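PDB 6HUH: beta-lactamase from Klebsiella pneumoniae, which probably hydrolyses beta-lactam antibiotics to substituted beta-amino acids, as a serine enzyme of class D that confers antibiotic resistance. Local coordinates for residues Ile183-Asp188 / Gln193-Thr198; Lys164-Lys169 / Val220-Lys225. All coordinates share one frame; numbering follows the deposited sequence.

Contact 1 of 2, residues Ile183-Asp188 / Gln193-Thr198; sequences ILRQPD and QIHGKT. With SO4 (sulfate ion), chain C.
Leu184 and Gly196 join the two segments in the tighter part of the contact, where Gly196 N donates to Leu184 O at 2.9 Å (162° at the hydrogen). Next along, Gln186 N reaches Ile194 O at 2.7 Å, and the Arg185-His195 pair between these bonds is antiparallel and non-hydrogen-bonded. Side chains pack around these two bonds. Leu184 CD2 lies 3.8 Å from Lys197 CD, the two chains crossing at about a right angle, and Gln186 CB meets Ile194 CG2. Gln186 turns beside its own backbone N (chi1 -65°) and folds again at CG, which carries NE2 toward Gly196 O for a weak bond of 3.4 Å. Toward the turn, the contact is looser and more polar. Arg185 swings out with CG opposite its backbone N (chi1 -170°), its CD near His195 CE1, and its guanidinium grips Asp188 OD1 end-on with NH1 and NH2, a salt bridge of 2.8 Å from NH1. Gln193 OE1 lies over one guanidinium face, too poorly angled to bond. Gln71 of the second subunit packs on Pro187 and Asp188 here. In the other direction along strand 192-201, Lys197 and Thr198 match the KTG motif of serine beta-lactamases; Lys197 NZ bonds Thr198 O, Ser101 OG and Met98 O, and Thr198 OG1 binds the sulfate at 3.0 Å. The hairpin of strands 185-189 and 192-201 forms one border of the sheet: Ile194 and Pro187 pack on Phe254 of helix 245-264, Leu184 on Met98 of helix 94-99, and strand 215-225 lies along 192-201.

Contact 2 of 2, residues Lys164-Lys169 / Val220-Lys225; sequences KLVSGK and VGWASK
Val166 sets one methyl over the indole of Trp222: CG2 stands 3.4 Å from the centroid of the five-membered ring and only 8° off its normal, a CH-pi contact. The methyl is 3.5 Å from Trp222 CD1 and equally near NE1, so it covers the pyrrole part of the indole, while the benzene part is met by the preceding residue. There Leu165 CD1 comes to 3.9 Å from Trp222 CH2, the leucine crossing the indole at about a right angle. Trp222 holds CG between its backbone N and carbonyl carbon (chi1 71°), and its side chain leaves strand 215-225 toward the helix end. The contact is thus purely apolar and small, made by two consecutive residues on one aromatic group. In the serine beta-lactamase fold it joins the helical region to the central antiparallel sheet, with the last turn of helix 155-166 laid against an inner strand. That turn ends in a Schellman motif: Gly168 takes a positive phi of 76°, and Lys169 N returns to Lys164 O at 2.8 Å. Ser167 OG adds a bond to Gly163 O, one turn back. Beyond Val166 the chain leads away from the sheet. Farther out, Leu165 also packs on Ile55 and Leu170, and Val166 on Lys229. Trp222 is flanked by Ile231 of strand 228-238 and stacks with His195 on the ring face opposite Val166. The backbone of Trp222 is hydrogen-bonded to that of His195 in the adjoining strand.

In the fold
Contact 1 is nested in the chain loop closed by contact 2, and their centres lie about 11 Å apart. Strands 192-201 and 215-225 are neighbours in one sheet: Gln193 N approaches Ser224 O at 2.7 Å and Lys197 N approaches Val220 O at 2.8 Å, both probable hydrogen bonds. On the other side of the sheet from Trp222, Ile194 CD1 packs against Ala223 CB at 3.6 Å. Only contact 1 reaches the active site: the nearest side-chain atoms of Lys197 and Ser51, the predicted acylated serine, are about 4 Å apart. The sulfate, also bonded by Ser101 and Ser246, probably came from the crystallisation liquor. Contact 2 lies away from these groups.

Contact 1 of 2, residues Ile183-Asp188 / Gln193-Thr198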
loop_
_atom_site.group_PDB
_atom_site.type_symbol
_atom_site.label_atom_id
_atom_site.label_comp_id
_atom_site.label_asym_id
_atom_site.label_seq_id
_atom_site.Cartn_x
_atom_site.Cartn_y
_atom_site.Cartn_z
ATOM N N ILE A 183 2.278 -5.021 -6.931
ATOM C CA ILE A 183 1.017 -5.115 -6.181
ATOM C C ILE A 183 0.933 -6.391 -5.290
ATOM O O ILE A 183 0.202 -6.363 -4.297
ATOM C CB ILE A 183 -0.244 -4.927 -7.076
ATOM C CG1 ILE A 183 -0.326 -5.935 -8.228
ATOM C CG2 ILE A 183 -0.299 -3.517 -7.581
ATOM C CD1 ILE A 183 -1.673 -5.948 -8.976
ATOM N N LEU A 184 1.733 -7.458 -5.607
ATOM C CA LEU A 184 1.797 -8.768 -4.889
ATOM C C LEU A 184 2.969 -8.925 -3.882
ATOM O O LEU A 184 3.071 -9.972 -3.243
ATOM C CB LEU A 184 1.884 -9.953 -5.895
ATOM C CG LEU A 184 0.637 -10.432 -6.623
ATOM C CD1 LEU A 184 1.000 -11.511 -7.592
ATOM C CD2 LEU A 184 -0.399 -10.950 -5.655
ATOM N N ARG A 185 3.872 -7.920 -3.797
ATOM C CA ARG A 185 5.056 -7.889 -2.930
ATOM C C ARG A 185 4.714 -7.998 -1.445
ATOM O O ARG A 185 3.763 -7.381 -0.969
ATOM C CB ARG A 185 5.893 -6.645 -3.222
ATOM C CG ARG A 185 7.259 -6.629 -2.556
ATOM C CD ARG A 185 8.395 -6.843 -3.544
ATOM N NE ARG A 185 9.624 -6.184 -3.095
ATOM C CZ ARG A 185 10.438 -6.663 -2.162
ATOM N NH1 ARG A 185 10.168 -7.821 -1.561
ATOM N NH2 ARG A 185 11.519 -5.982 -1.805
ATOM N N GLN A 186 5.522 -8.784 -0.729
ATOM C CA GLN A 186 5.440 -9.133 0.691
ATOM C C GLN A 186 6.749 -8.718 1.438
ATOM O O GLN A 186 7.755 -8.397 0.775
ATOM C CB GLN A 186 5.254 -10.668 0.797
ATOM C CG GLN A 186 3.949 -11.222 0.231
ATOM C CD GLN A 186 2.771 -10.942 1.133
ATOM O OE1 GLN A 186 2.883 -10.964 2.364
ATOM N NE2 GLN A 186 1.614 -10.651 0.532
ATOM N N PRO A 187 6.789 -8.752 2.806
ATOM C CA PRO A 187 8.039 -8.407 3.504
ATOM C C PRO A 187 9.166 -9.360 3.129
ATOM O O PRO A 187 8.936 -10.559 2.911
ATOM C CB PRO A 187 7.681 -8.530 4.995
ATOM C CG PRO A 187 6.208 -8.464 5.052
ATOM C CD PRO A 187 5.730 -9.095 3.778
ATOM N N ASP A 188 10.383 -8.807 3.064
ATOM C CA ASP A 188 11.621 -9.490 2.719
ATOM C C ASP A 188 12.032 -10.559 3.749
ATOM O O ASP A 188 11.483 -10.637 4.857
ATOM C CB ASP A 188 12.746 -8.437 2.639
ATOM C CG ASP A 188 13.005 -7.810 1.277
ATOM O OD1 ASP A 188 12.015 -7.520 0.552
ATOM O OD2 ASP A 188 14.194 -7.523 0.972
ATOM N N GLN A 193 13.388 -11.238 -2.192
ATOM C CA GLN A 193 12.197 -10.463 -2.476
ATOM C C GLN A 193 11.050 -11.441 -2.496
ATOM O O GLN A 193 11.077 -12.384 -3.275
ATOM C CB GLN A 193 12.330 -9.746 -3.829
ATOM C CG GLN A 193 13.125 -8.440 -3.780
ATOM C CD GLN A 193 12.970 -7.670 -5.066
ATOM O OE1 GLN A 193 11.918 -7.076 -5.350
ATOM N NE2 GLN A 193 14.014 -7.675 -5.883
ATOM N N ILE A 194 10.072 -11.254 -1.604
ATOM C CA ILE A 194 8.914 -12.153 -1.476
ATOM C C ILE A 194 7.653 -11.596 -2.194
ATOM O O ILE A 194 7.275 -10.446 -2.002
ATOM C CB ILE A 194 8.652 -12.499 0.026
ATOM C CG1 ILE A 194 9.969 -12.855 0.814
ATOM C CG2 ILE A 194 7.568 -13.573 0.216
ATOM C CD1 ILE A 194 10.816 -14.065 0.389
ATOM N N HIS A 195 7.030 -12.407 -3.022
ATOM C CA HIS A 195 5.808 -12.022 -3.701
ATOM C C HIS A 195 4.846 -13.137 -3.379
ATOM O O HIS A 195 5.230 -14.301 -3.489
ATOM C CB HIS A 195 6.037 -11.891 -5.205
ATOM C CG HIS A 195 7.201 -11.014 -5.569
ATOM N ND1 HIS A 195 7.027 -9.687 -5.940
ATOM C CD2 HIS A 195 8.521 -11.309 -5.625
ATOM C CE1 HIS A 195 8.235 -9.227 -6.217
ATOM N NE2 HIS A 195 9.164 -10.166 -6.045
ATOM N N GLY A 196 3.654 -12.795 -2.895
ATOM C CA GLY A 196 2.672 -13.801 -2.488
ATOM C C GLY A 196 1.224 -13.367 -2.377
ATOM O O GLY A 196 0.908 -12.176 -2.380
ATOM N N LYS A 197 0.332 -14.330 -2.280
ATOM C CA LYS A 197 -1.102 -14.057 -2.198
ATOM C C LYS A 197 -1.864 -15.093 -1.351
ATOM O O LYS A 197 -1.702 -16.301 -1.524
ATOM C CB LYS A 197 -1.717 -13.917 -3.626
ATOM C CG LYS A 197 -3.204 -13.527 -3.669
ATOM C CD LYS A 197 -3.419 -12.018 -3.579
ATOM C CE LYS A 197 -4.854 -11.677 -3.294
ATOM N NZ LYS A 197 -5.169 -11.835 -1.859
ATOM N N THR A 198 -2.693 -14.592 -0.439
ATOM C CA THR A 198 -3.556 -15.424 0.390
ATOM C C THR A 198 -4.898 -15.657 -0.330
ATOM O O THR A 198 -5.323 -14.821 -1.125
ATOM C CB THR A 198 -3.755 -14.820 1.782
ATOM O OG1 THR A 198 -4.314 -13.511 1.669
ATOM C CG2 THR A 198 -2.476 -14.790 2.602
HETATM S S SO4 C . -8.352 -13.659 1.738
HETATM O O1 SO4 C . -9.525 -12.852 2.093
HETATM O O2 SO4 C . -8.112 -14.687 2.753
HETATM O O3 SO4 C . -8.606 -14.311 0.465
HETATM O O4 SO4 C . -7.179 -12.793 1.631
#

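Contact 2 of 2, residues Lys164-Lys169 / Val220-Lys225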
loop_
_atom_site.group_PDB
_atom_site.type_symbol
_atom_site.label_atom_id
_atom_site.label_comp_id
_atom_site.label_asym_id
_atom_site.label_seq_id
_atom_site.Cartn_x
_atom_site.Cartn_y
_atom_site.Cartn_z
ATOM N N LYS A 164 5.697 -20.500 -14.723
ATOM C CA LYS A 164 5.631 -19.973 -16.079
ATOM C C LYS A 164 5.682 -18.430 -16.045
ATOM O O LYS A 164 6.354 -17.820 -16.892
ATOM C CB LYS A 164 4.368 -20.477 -16.791
ATOM C CG LYS A 164 4.455 -21.929 -17.254
ATOM C CD LYS A 164 3.202 -22.352 -18.049
ATOM C CE LYS A 164 3.269 -23.776 -18.547
ATOM N NZ LYS A 164 4.244 -23.944 -19.664
ATOM N N LEU A 165 4.990 -17.799 -15.058
ATOM C CA LEU A 165 4.999 -16.345 -14.995
ATOM C C LEU A 165 6.370 -15.842 -14.500
ATOM O O LEU A 165 6.855 -14.825 -15.011
ATOM C CB LEU A 165 3.775 -15.724 -14.258
ATOM C CG LEU A 165 3.761 -15.377 -12.756
ATOM C CD1 LEU A 165 4.368 -13.992 -12.499
ATOM C CD2 LEU A 165 2.322 -15.286 -12.263
ATOM N N VAL A 166 7.028 -16.597 -13.603
ATOM C CA VAL A 166 8.352 -16.234 -13.101
ATOM C C VAL A 166 9.489 -16.492 -14.157
ATOM O O VAL A 166 10.525 -15.819 -14.106
ATOM C CB VAL A 166 8.603 -16.903 -11.731
ATOM C CG1 VAL A 166 9.742 -17.921 -11.760
ATOM C CG2 VAL A 166 8.846 -15.861 -10.678
ATOM N N SER A 167 9.268 -17.421 -15.115
ATOM C CA SER A 167 10.233 -17.791 -16.163
ATOM C C SER A 167 10.068 -17.046 -17.495
ATOM O O SER A 167 10.845 -17.283 -18.416
ATOM C CB SER A 167 10.192 -19.294 -16.426
ATOM O OG SER A 167 10.646 -20.050 -15.315
ATOM N N GLY A 168 9.083 -16.157 -17.586
ATOM C CA GLY A 168 8.792 -15.409 -18.806
ATOM C C GLY A 168 8.085 -16.270 -19.842
ATOM O O GLY A 168 8.025 -15.912 -21.029
ATOM N N LYS A 169 7.541 -17.427 -19.400
ATOM C CA LYS A 169 6.869 -18.366 -20.288
ATOM C C LYS A 169 5.429 -17.935 -20.654
ATOM O O LYS A 169 4.928 -18.349 -21.697
ATOM C CB LYS A 169 6.925 -19.797 -19.731
ATOM C CG LYS A 169 8.292 -20.441 -19.931
ATOM C CD LYS A 169 8.278 -21.936 -19.624
ATOM C CE LYS A 169 9.655 -22.482 -19.296
ATOM N NZ LYS A 169 9.999 -22.327 -17.851
ATOM N N VAL A 220 0.373 -18.672 -1.719
ATOM C CA VAL A 220 1.092 -19.000 -2.952
ATOM C C VAL A 220 1.936 -17.856 -3.375
ATOM O O VAL A 220 1.564 -16.721 -3.109
ATOM C CB VAL A 220 0.137 -19.492 -4.081
ATOM C CG1 VAL A 220 -0.648 -20.696 -3.620
ATOM C CG2 VAL A 220 -0.812 -18.404 -4.540
ATOM N N GLY A 221 3.073 -18.143 -3.990
ATOM C CA GLY A 221 3.991 -17.098 -4.424
ATOM C C GLY A 221 5.409 -17.547 -4.650
ATOM O O GLY A 221 5.687 -18.740 -4.728
ATOM N N TRP A 222 6.300 -16.596 -4.796
ATOM C CA TRP A 222 7.699 -16.890 -5.051
ATOM C C TRP A 222 8.597 -15.938 -4.322
ATOM O O TRP A 222 8.164 -14.868 -3.927
ATOM C CB TRP A 222 8.002 -16.865 -6.561
ATOM C CG TRP A 222 7.976 -15.499 -7.192
ATOM C CD1 TRP A 222 9.041 -14.671 -7.418
ATOM C CD2 TRP A 222 6.823 -14.814 -7.692
ATOM N NE1 TRP A 222 8.623 -13.522 -8.049
ATOM C CE2 TRP A 222 7.262 -13.571 -8.209
ATOM C CE3 TRP A 222 5.447 -15.117 -7.729
ATOM C CZ2 TRP A 222 6.378 -12.637 -8.764
ATOM C CZ3 TRP A 222 4.573 -14.189 -8.283
ATOM C CH2 TRP A 222 5.039 -12.968 -8.790
ATOM N N ALA A 223 9.873 -16.280 -4.255
ATOM C CA ALA A 223 10.936 -15.529 -3.625
ATOM C C ALA A 223 12.099 -15.415 -4.614
ATOM O O ALA A 223 12.480 -16.407 -5.247
ATOM C CB ALA A 223 11.385 -16.261 -2.387
ATOM N N SER A 224 12.663 -14.214 -4.759
ATOM C CA SER A 224 13.780 -14.011 -5.682
ATOM C C SER A 224 14.983 -13.277 -5.064
ATOM O O SER A 224 14.833 -12.461 -4.164
ATOM C CB SER A 224 13.306 -13.322 -6.962
ATOM O OG SER A 224 12.613 -12.105 -6.728
ATOM N N LYS A 225 16.175 -13.596 -5.542
ATOM C CA LYS A 225 17.435 -12.991 -5.122
ATOM C C LYS A 225 18.335 -13.181 -6.329
ATOM O O LYS A 225 18.901 -14.265 -6.539
ATOM C CB LYS A 225 18.003 -13.663 -3.864
ATOM C CG LYS A 225 18.872 -12.746 -3.040
ATOM C CD LYS A 225 19.634 -13.498 -1.967
ATOM C CE LYS A 225 20.533 -12.591 -1.167
ATOM N NZ LYS A 225 20.383 -12.828 0.294
#